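Local coordinates for protein V-type ATPase 116 kDa subunit (Meiothermus ruber, PDB 3RRK) that forms the cytoplasmic N-terminal domain of subunit I, a subunit a homolog that probably takes part in rotational proton transport by the V-type ATPase, at residues 16-21 with 50-55; 119-124 with 232-237; 217-222 with 228-233. One frame throughout, in Å; residues are numbered along the deposited sequence.

Contact 1 of 3, residues 16-21 with 50-55; sequences KLIVAG and GEYRLS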
loop_
_atom_site.group_PDB
_atom_site.type_symbol
_atom_site.label_atom_id
_atom_site.label_comp_id
_atom_site.label_asym_id
_atom_site.label_seq_id
_atom_site.Cartn_x
_atom_site.Cartn_y
_atom_site.Cartn_z
ATOM N N LYS A 16 -2.292 -43.075 3.874
ATOM C CA LYS A 16 -1.124 -42.971 3.007
ATOM C C LYS A 16 -0.398 -41.648 3.232
ATOM O O LYS A 16 -1.032 -40.611 3.393
ATOM C CB LYS A 16 -1.528 -43.119 1.534
ATOM C CG LYS A 16 -0.391 -42.852 0.547
ATOM C CD LYS A 16 -0.772 -43.186 -0.894
ATOM C CE LYS A 16 -0.815 -44.691 -1.125
ATOM N NZ LYS A 16 -1.095 -45.031 -2.547
ATOM N N LEU A 17 0.932 -41.694 3.272
ATOM C CA LEU A 17 1.734 -40.478 3.371
ATOM C C LEU A 17 2.600 -40.312 2.132
ATOM O O LEU A 17 3.158 -41.274 1.618
ATOM C CB LEU A 17 2.619 -40.463 4.624
ATOM C CG LEU A 17 3.557 -39.240 4.673
ATOM C CD1 LEU A 17 2.864 -37.965 5.255
ATOM C CD2 LEU A 17 4.841 -39.550 5.425
ATOM N N ILE A 18 2.700 -39.086 1.643
ATOM C CA ILE A 18 3.520 -38.816 0.485
ATOM C C ILE A 18 4.398 -37.637 0.830
ATOM O O ILE A 18 3.915 -36.611 1.286
ATOM C CB ILE A 18 2.667 -38.516 -0.750
ATOM C CG1 ILE A 18 1.645 -39.629 -0.960
ATOM C CG2 ILE A 18 3.539 -38.391 -1.982
ATOM C CD1 ILE A 18 0.273 -39.111 -1.300
ATOM N N VAL A 19 5.698 -37.803 0.636
ATOM C CA VAL A 19 6.650 -36.799 1.044
ATOM C C VAL A 19 7.628 -36.530 -0.078
ATOM O O VAL A 19 8.038 -37.449 -0.779
ATOM C CB VAL A 19 7.446 -37.271 2.255
ATOM C CG1 VAL A 19 8.308 -36.134 2.788
ATOM C CG2 VAL A 19 6.512 -37.788 3.325
ATOM N N ALA A 20 8.006 -35.270 -0.246
ATOM C CA ALA A 20 9.007 -34.918 -1.234
ATOM C C ALA A 20 10.001 -33.920 -0.640
ATOM O O ALA A 20 9.680 -33.200 0.306
ATOM C CB ALA A 20 8.349 -34.365 -2.495
ATOM N N GLY A 21 11.213 -33.896 -1.184
ATOM C CA GLY A 21 12.220 -32.962 -0.731
ATOM C C GLY A 21 13.347 -32.855 -1.732
ATOM O O GLY A 21 13.227 -33.298 -2.876
ATOM N N GLY A 50 2.181 -37.095 -10.899
ATOM C CA GLY A 50 1.224 -36.420 -11.764
ATOM C C GLY A 50 -0.217 -36.616 -11.325
ATOM O O GLY A 50 -1.015 -35.689 -11.361
ATOM N N GLU A 51 -0.541 -37.833 -10.902
ATOM C CA GLU A 51 -1.870 -38.169 -10.409
ATOM C C GLU A 51 -2.347 -37.279 -9.257
ATOM O O GLU A 51 -3.546 -37.096 -9.068
ATOM C CB GLU A 51 -1.894 -39.633 -9.980
ATOM C CG GLU A 51 -2.911 -39.954 -8.902
ATOM C CD GLU A 51 -2.566 -41.225 -8.156
ATOM O OE1 GLU A 51 -1.396 -41.661 -8.235
ATOM O OE2 GLU A 51 -3.462 -41.788 -7.494
ATOM N N TYR A 52 -1.416 -36.724 -8.486
ATOM C CA TYR A 52 -1.782 -35.867 -7.358
ATOM C C TYR A 52 -1.949 -34.396 -7.774
ATOM O O TYR A 52 -1.832 -33.483 -6.960
ATOM C CB TYR A 52 -0.769 -36.029 -6.226
ATOM C CG TYR A 52 -0.714 -37.452 -5.715
ATOM C CD1 TYR A 52 -1.662 -37.922 -4.815
ATOM C CD2 TYR A 52 0.270 -38.334 -6.151
ATOM C CE1 TYR A 52 -1.630 -39.226 -4.353
ATOM C CE2 TYR A 52 0.311 -39.642 -5.695
ATOM C CZ TYR A 52 -0.644 -40.082 -4.795
ATOM O OH TYR A 52 -0.616 -41.383 -4.332
ATOM N N ARG A 53 -2.236 -34.203 -9.058
ATOM C CA ARG A 53 -2.474 -32.904 -9.677
ATOM C C ARG A 53 -3.805 -32.338 -9.189
ATOM O O ARG A 53 -4.818 -33.036 -9.218
ATOM C CB ARG A 53 -2.530 -33.122 -11.187
ATOM C CG ARG A 53 -2.776 -31.909 -12.049
ATOM C CD ARG A 53 -3.103 -32.375 -13.463
ATOM N NE ARG A 53 -2.886 -31.350 -14.484
ATOM C CZ ARG A 53 -3.791 -30.448 -14.854
ATOM N NH1 ARG A 53 -4.984 -30.422 -14.274
ATOM N NH2 ARG A 53 -3.499 -29.565 -15.798
ATOM N N LEU A 54 -3.808 -31.085 -8.739
ATOM C CA LEU A 54 -5.021 -30.444 -8.223
ATOM C C LEU A 54 -6.137 -30.406 -9.259
ATOM O O LEU A 54 -5.882 -30.090 -10.425
ATOM C CB LEU A 54 -4.715 -29.005 -7.802
ATOM C CG LEU A 54 -3.771 -28.753 -6.631
ATOM C CD1 LEU A 54 -3.564 -27.280 -6.443
ATOM C CD2 LEU A 54 -4.319 -29.370 -5.363
ATOM N N SER A 55 -7.370 -30.703 -8.841
ATOM C CA SER A 55 -8.536 -30.586 -9.733
ATOM C C SER A 55 -8.922 -29.125 -9.962
ATOM O O SER A 55 -8.559 -28.254 -9.172
ATOM C CB SER A 55 -9.742 -31.375 -9.194
ATOM O OG SER A 55 -10.240 -30.845 -7.973
#
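Ile-18 and Tyr-52 mark where the strand and the loop come nearest, with their CA atoms 9.9 Å apart; that gap is too wide for backbone pairing, and side chains bridge it. Residues 16-21 are extended. Residues 50-55 leave a short 3-10 turn, whose weak bond runs from Arg-53 N to Gly-50 O (3.0 Å), and then straighten before helix 56-79. Three side chains make the contact. Tyr-52 has CG anti to its carbonyl carbon (chi1 -61°), which sends the ring across to the strand. Ile-18 reaches out from the other direction, and its CD1 methyl lies 3.6 Å from Tyr-52 CE1 and nearly as close to CZ. The methyl meets the ring obliquely, at the hydroxyl-bearing half, so this is an apolar contact with the outer part of the tyrosine. Lys-16 crosses the tyrosine at about a right angle. Its chain bends at chi3 (-74°), and the methylene Lys-16 CD rests 3.9 Å from Tyr-52 OH, while Lys-16 NZ stays 4.1 Å from that same oxygen; the lysine therefore contributes van der Waals contact here. Within the loop, Glu-51 CD lies 4.0 Å above the plane of the Tyr-52 ring, offset to the rim. Glu-51 OE2 remains 6.4 Å from Lys-16 NZ, a separation at which opposite charges could probably still attract, though without a direct bond. The contact belongs to the proximal lobe. Strand 15-21 lies between strands 287-293 and 310-313 of the antiparallel sheet, and Ile-18 also packs on Met-280 of helix 224-281, while Lys-16 touches Met-290 and Trp-292. Beyond the tyrosine, Leu-54 leans on Val-277 and Ala-278, and Ser-55 N-caps helix 56-79, its backbone N bonded to Glu-58 in a manner consistent with a capping box.

Contact 2 of 3, residues 119-124 with 232-237; sequences EEEIQT and KERARL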
loop_
_atom_site.group_PDB
_atom_site.type_symbol
_atom_site.label_atom_id
_atom_site.label_comp_id
_atom_site.label_asym_id
_atom_site.label_seq_id
_atom_site.Cartn_x
_atom_site.Cartn_y
_atom_site.Cartn_z
ATOM N N GLU A 119 -4.765 12.751 5.544
ATOM C CA GLU A 119 -3.422 13.058 6.021
ATOM C C GLU A 119 -2.605 13.792 4.965
ATOM O O GLU A 119 -1.847 14.703 5.285
ATOM C CB GLU A 119 -2.702 11.798 6.488
ATOM C CG GLU A 119 -3.382 11.087 7.642
ATOM C CD GLU A 119 -2.750 9.739 7.944
ATOM O OE1 GLU A 119 -1.998 9.224 7.086
ATOM O OE2 GLU A 119 -3.010 9.191 9.038
ATOM N N GLU A 120 -2.769 13.399 3.708
ATOM C CA GLU A 120 -2.042 14.038 2.612
ATOM C C GLU A 120 -2.557 15.462 2.421
ATOM O O GLU A 120 -1.804 16.368 2.057
ATOM C CB GLU A 120 -2.196 13.235 1.312
ATOM C CG GLU A 120 -0.967 12.424 0.885
ATOM C CD GLU A 120 -0.734 11.138 1.704
ATOM O OE1 GLU A 120 0.022 11.189 2.706
ATOM O OE2 GLU A 120 -1.282 10.073 1.331
ATOM N N GLU A 121 -3.848 15.648 2.681
ATOM C CA GLU A 121 -4.490 16.942 2.542
ATOM C C GLU A 121 -3.938 17.910 3.585
ATOM O O GLU A 121 -3.501 19.020 3.272
ATOM C CB GLU A 121 -6.011 16.769 2.716
ATOM C CG GLU A 121 -6.916 17.805 1.995
ATOM C CD GLU A 121 -8.388 17.374 1.930
ATOM O OE1 GLU A 121 -8.841 16.595 2.801
ATOM O OE2 GLU A 121 -9.089 17.813 0.995
ATOM N N ILE A 122 -3.956 17.465 4.834
ATOM C CA ILE A 122 -3.455 18.242 5.954
ATOM C C ILE A 122 -1.980 18.614 5.810
ATOM O O ILE A 122 -1.576 19.726 6.147
ATOM C CB ILE A 122 -3.685 17.490 7.257
ATOM C CG1 ILE A 122 -5.184 17.365 7.517
ATOM C CG2 ILE A 122 -3.019 18.191 8.408
ATOM C CD1 ILE A 122 -5.523 16.449 8.692
ATOM N N GLN A 123 -1.177 17.696 5.296
ATOM C CA GLN A 123 0.238 17.987 5.064
ATOM C C GLN A 123 0.451 19.006 3.945
ATOM O O GLN A 123 1.290 19.895 4.068
ATOM C CB GLN A 123 1.015 16.701 4.792
ATOM C CG GLN A 123 1.042 15.759 5.981
ATOM C CD GLN A 123 1.579 14.377 5.633
ATOM O OE1 GLN A 123 2.289 14.208 4.645
ATOM N NE2 GLN A 123 1.230 13.384 6.444
ATOM N N THR A 124 -0.298 18.862 2.856
ATOM C CA THR A 124 -0.290 19.847 1.777
ATOM C C THR A 124 -0.562 21.243 2.326
ATOM O O THR A 124 0.161 22.200 2.048
ATOM C CB THR A 124 -1.393 19.561 0.763
ATOM O OG1 THR A 124 -1.193 18.266 0.193
ATOM C CG2 THR A 124 -1.369 20.588 -0.324
ATOM N N LYS A 232 -8.227 26.998 3.550
ATOM C CA LYS A 232 -8.551 27.545 4.855
ATOM C C LYS A 232 -9.681 26.753 5.502
ATOM O O LYS A 232 -9.746 26.628 6.727
ATOM C CB LYS A 232 -8.940 29.019 4.726
ATOM C CG LYS A 232 -9.275 29.712 6.038
ATOM C CD LYS A 232 -9.695 31.165 5.797
ATOM C CE LYS A 232 -10.494 31.734 6.970
ATOM N NZ LYS A 232 -11.066 33.081 6.681
ATOM N N GLU A 233 -10.571 26.219 4.677
ATOM C CA GLU A 233 -11.737 25.523 5.195
ATOM C C GLU A 233 -11.430 24.043 5.406
ATOM O O GLU A 233 -11.902 23.434 6.363
ATOM C CB GLU A 233 -12.936 25.711 4.263
ATOM C CG GLU A 233 -13.259 24.513 3.400
ATOM C CD GLU A 233 -14.325 24.811 2.363
ATOM O OE1 GLU A 233 -15.340 25.453 2.715
ATOM O OE2 GLU A 233 -14.140 24.408 1.191
ATOM N N ARG A 234 -10.637 23.463 4.509
ATOM C CA ARG A 234 -10.151 22.111 4.732
ATOM C C ARG A 234 -9.313 22.097 6.011
ATOM O O ARG A 234 -9.270 21.095 6.714
ATOM C CB ARG A 234 -9.329 21.591 3.544
ATOM C CG ARG A 234 -10.092 21.495 2.228
ATOM C CD ARG A 234 -11.323 20.610 2.349
ATOM N NE ARG A 234 -11.028 19.328 2.996
ATOM C CZ ARG A 234 -11.833 18.733 3.876
ATOM N NH1 ARG A 234 -12.984 19.301 4.219
ATOM N NH2 ARG A 234 -11.489 17.573 4.417
ATOM N N ALA A 235 -8.661 23.216 6.324
ATOM C CA ALA A 235 -7.844 23.304 7.537
ATOM C C ALA A 235 -8.710 23.296 8.782
ATOM O O ALA A 235 -8.244 22.953 9.865
ATOM C CB ALA A 235 -6.953 24.540 7.517
ATOM N N ARG A 236 -9.972 23.675 8.628
ATOM C CA ARG A 236 -10.897 23.675 9.752
ATOM C C ARG A 236 -11.629 22.341 9.827
ATOM O O ARG A 236 -11.897 21.831 10.912
ATOM C CB ARG A 236 -11.904 24.827 9.626
ATOM C CG ARG A 236 -12.610 25.186 10.929
ATOM C CD ARG A 236 -13.701 26.237 10.730
ATOM N NE ARG A 236 -14.845 25.723 9.982
ATOM C CZ ARG A 236 -15.076 25.980 8.699
ATOM N NH1 ARG A 236 -14.242 26.756 8.015
ATOM N NH2 ARG A 236 -16.144 25.465 8.099
ATOM N N LEU A 237 -11.940 21.773 8.666
ATOM C CA LEU A 237 -12.739 20.554 8.604
ATOM C C LEU A 237 -11.912 19.264 8.681
ATOM O O LEU A 237 -12.305 18.314 9.360
ATOM C CB LEU A 237 -13.618 20.547 7.345
ATOM C CG LEU A 237 -14.614 21.709 7.218
ATOM C CD1 LEU A 237 -15.377 21.659 5.890
ATOM C CD2 LEU A 237 -15.574 21.740 8.400
#
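Glu-121 and Arg-234 form a two-pronged salt bridge between helices 94-138 and 224-281, which run in opposite directions here as part of the long helical rod between the two lobes of the domain. The glutamate sets CG anti to its backbone N and is extended beyond it, so the carboxylate reaches the neighbouring helix. The arginine is folded instead: its chain turns at chi2 (-57°) and again at chi3, which turns the NE/NH2 edge of the guanidinium to the carboxylate. Arg-234 NH2 donates to Glu-121 OE1 over 3.3 Å with an N-H...O angle of 157°. The second prong, from Arg-234 NE to Glu-121 OE2 at 3.2 Å, is weak by its angle. The two flat groups are not coplanar; their planes stand 47° apart. OE1 lies close to the guanidinium plane, yet NH2 meets it from above the carboxylate plane. The grip is thus electrostatic with imperfect hydrogen-bond alignment, at a site on the surface of the rod. Both charges have further mates: Arg-234 NH2 also makes a salt bridge with Glu-241 OE1, and Glu-121 OE2 has a long, weak ion pair with Arg-230. The arginine's side chain packs on Leu-118 and Ile-125 of helix 94-138 and on Tyr-219. A methionine in place of Arg-234 would probably deprive Glu-241 of this salt bridge and leave Glu-121 with only the long, weak pair to Arg-230 among the partners described. On the 119-124 side, Thr-124 folds its hydroxyl back on the helix: OG1 donates to Glu-120 O at 2.7 Å, while Thr-124 N reaches this oxygen from the opposite face of the carbonyl plane at 3.0 Å.

Contact 3 of 3, residues 217-222 with 228-233; sequences GAYGAM and AARMKE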
loop_
_atom_site.group_PDB
_atom_site.type_symbol
_atom_site.label_atom_id
_atom_site.label_comp_id
_atom_site.label_asym_id
_atom_site.label_seq_id
_atom_site.Cartn_x
_atom_site.Cartn_y
_atom_site.Cartn_z
ATOM N N GLY A 217 -2.124 18.661 -6.348
ATOM C CA GLY A 217 -3.491 18.171 -6.375
ATOM C C GLY A 217 -4.488 19.132 -6.981
ATOM O O GLY A 217 -4.144 19.935 -7.848
ATOM N N ALA A 218 -5.730 19.039 -6.515
ATOM C CA ALA A 218 -6.806 19.896 -6.992
ATOM C C ALA A 218 -6.422 21.380 -7.000
ATOM O O ALA A 218 -6.814 22.114 -7.902
ATOM C CB ALA A 218 -8.066 19.674 -6.160
ATOM N N TYR A 219 -5.652 21.824 -6.012
ATOM C CA TYR A 219 -5.326 23.251 -5.906
ATOM C C TYR A 219 -4.632 23.808 -7.137
ATOM O O TYR A 219 -4.649 25.016 -7.360
ATOM C CB TYR A 219 -4.446 23.536 -4.685
ATOM C CG TYR A 219 -5.056 23.078 -3.398
ATOM C CD1 TYR A 219 -6.092 23.795 -2.809
ATOM C CD2 TYR A 219 -4.618 21.916 -2.776
ATOM C CE1 TYR A 219 -6.672 23.367 -1.633
ATOM C CE2 TYR A 219 -5.193 21.485 -1.603
ATOM C CZ TYR A 219 -6.216 22.215 -1.036
ATOM O OH TYR A 219 -6.781 21.786 0.132
ATOM N N GLY A 220 -3.994 22.933 -7.909
ATOM C CA GLY A 220 -3.186 23.360 -9.034
ATOM C C GLY A 220 -3.964 24.197 -10.022
ATOM O O GLY A 220 -3.517 25.273 -10.439
ATOM N N ALA A 221 -5.146 23.705 -10.376
ATOM C CA ALA A 221 -5.982 24.311 -11.408
ATOM C C ALA A 221 -6.946 25.380 -10.876
ATOM O O ALA A 221 -8.022 25.589 -11.439
ATOM C CB ALA A 221 -6.765 23.220 -12.131
ATOM N N MET A 222 -6.571 26.053 -9.797
ATOM C CA MET A 222 -7.452 27.049 -9.213
ATOM C C MET A 222 -6.809 28.408 -9.222
ATOM O O MET A 222 -5.587 28.528 -9.251
ATOM C CB MET A 222 -7.795 26.716 -7.764
ATOM C CG MET A 222 -8.621 25.470 -7.554
ATOM S SD MET A 222 -8.986 25.248 -5.798
ATOM C CE MET A 222 -9.557 23.555 -5.774
ATOM N N ALA A 228 -6.613 29.305 -1.802
ATOM C CA ALA A 228 -6.433 29.736 -0.421
ATOM C C ALA A 228 -7.702 29.596 0.418
ATOM O O ALA A 228 -7.644 29.368 1.622
ATOM C CB ALA A 228 -5.929 31.167 -0.376
ATOM N N ALA A 229 -8.854 29.732 -0.217
ATOM C CA ALA A 229 -10.095 29.666 0.530
ATOM C C ALA A 229 -10.454 28.222 0.862
ATOM O O ALA A 229 -10.839 27.927 1.991
ATOM C CB ALA A 229 -11.209 30.358 -0.230
ATOM N N ARG A 230 -10.315 27.329 -0.118
ATOM C CA ARG A 230 -10.488 25.893 0.118
ATOM C C ARG A 230 -9.483 25.344 1.143
ATOM O O ARG A 230 -9.830 24.532 1.997
ATOM C CB ARG A 230 -10.387 25.100 -1.187
ATOM C CG ARG A 230 -10.557 23.604 -0.993
ATOM C CD ARG A 230 -10.760 22.883 -2.323
ATOM N NE ARG A 230 -10.898 21.432 -2.166
ATOM C CZ ARG A 230 -9.874 20.577 -2.141
ATOM N NH1 ARG A 230 -8.630 21.019 -2.260
ATOM N NH2 ARG A 230 -10.088 19.275 -1.994
ATOM N N MET A 231 -8.237 25.788 1.057
ATOM C CA MET A 231 -7.251 25.382 2.037
ATOM C C MET A 231 -7.644 25.814 3.440
ATOM O O MET A 231 -7.405 25.099 4.409
ATOM C CB MET A 231 -5.907 25.996 1.714
ATOM C CG MET A 231 -5.204 25.333 0.581
ATOM S SD MET A 231 -3.458 25.667 0.713
ATOM C CE MET A 231 -2.961 25.365 -0.982
ATOM N N LYS A 232 -8.227 26.998 3.550
ATOM C CA LYS A 232 -8.551 27.545 4.855
ATOM C C LYS A 232 -9.681 26.753 5.502
ATOM O O LYS A 232 -9.746 26.628 6.727
ATOM C CB LYS A 232 -8.940 29.019 4.726
ATOM C CG LYS A 232 -9.275 29.712 6.038
ATOM C CD LYS A 232 -9.695 31.165 5.797
ATOM C CE LYS A 232 -10.494 31.734 6.970
ATOM N NZ LYS A 232 -11.066 33.081 6.681
ATOM N N GLU A 233 -10.571 26.219 4.677
ATOM C CA GLU A 233 -11.737 25.523 5.195
ATOM C C GLU A 233 -11.430 24.043 5.406
ATOM O O GLU A 233 -11.902 23.434 6.363
ATOM C CB GLU A 233 -12.936 25.711 4.263
ATOM C CG GLU A 233 -13.259 24.513 3.400
ATOM C CD GLU A 233 -14.325 24.811 2.363
ATOM O OE1 GLU A 233 -15.340 25.453 2.715
ATOM O OE2 GLU A 233 -14.140 24.408 1.191
#
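Tyr-219 and Arg-230 hold the closest CA atoms of the contact, 8.4 Å apart, where residues 218-220 of the loop, helical in phi and psi, lie beside the first turns of helix 224-281. The tyrosine ring is inserted between two side chains of that helix. On one face lies Met-231: its CE methyl is 4.0 Å from the ring centroid and 15° off the normal, a CH-pi contact, and its SD stands farther out at 4.7 Å in a Met-aromatic contact. Over the opposite face comes Arg-230 NH1, with the guanidinium plane tilted 52° to the ring. The arginine reaches it because CG is anti to the backbone N and the chain stays extended to NE. Ala-218 CB lies over one guanidinium face, 4.2 Å from Arg-230 NH1, and Met-222 CE touches Arg-230 CD at 3.7 Å, crossing that chain at about a right angle. Tyr-219 also meets Thr-124 and Ile-125 of helix 94-138. Arg-230 NH1 comes near Tyr-219 OH, but the angle is too poor for a hydrogen bond; CH-pi and Met-aromatic contacts line one ring face, and the arginine on the other probably adds electrostatic attraction.

Overall arrangement
Along the chain contact 1 comes first and closes before the others open; contacts 2 and 3 then both end on the early turns of helix 224-281, sharing Lys-232 and Glu-233. Their centres are 10 Å apart and they touch, through the tyrosine and the weak Glu-121 to Arg-230 ion pair, so loop 217-222 and helix 94-138 are fastened to one part of the same helix. Contact 1 lies on the other side of the chain's centre, 57 and 62 Å (centre to centre) from contacts 2 and 3. Helix 224-281 spans this distance, its far end packing near contact 1, consistent with an elongated domain whose helical rod joins two alpha/beta lobes.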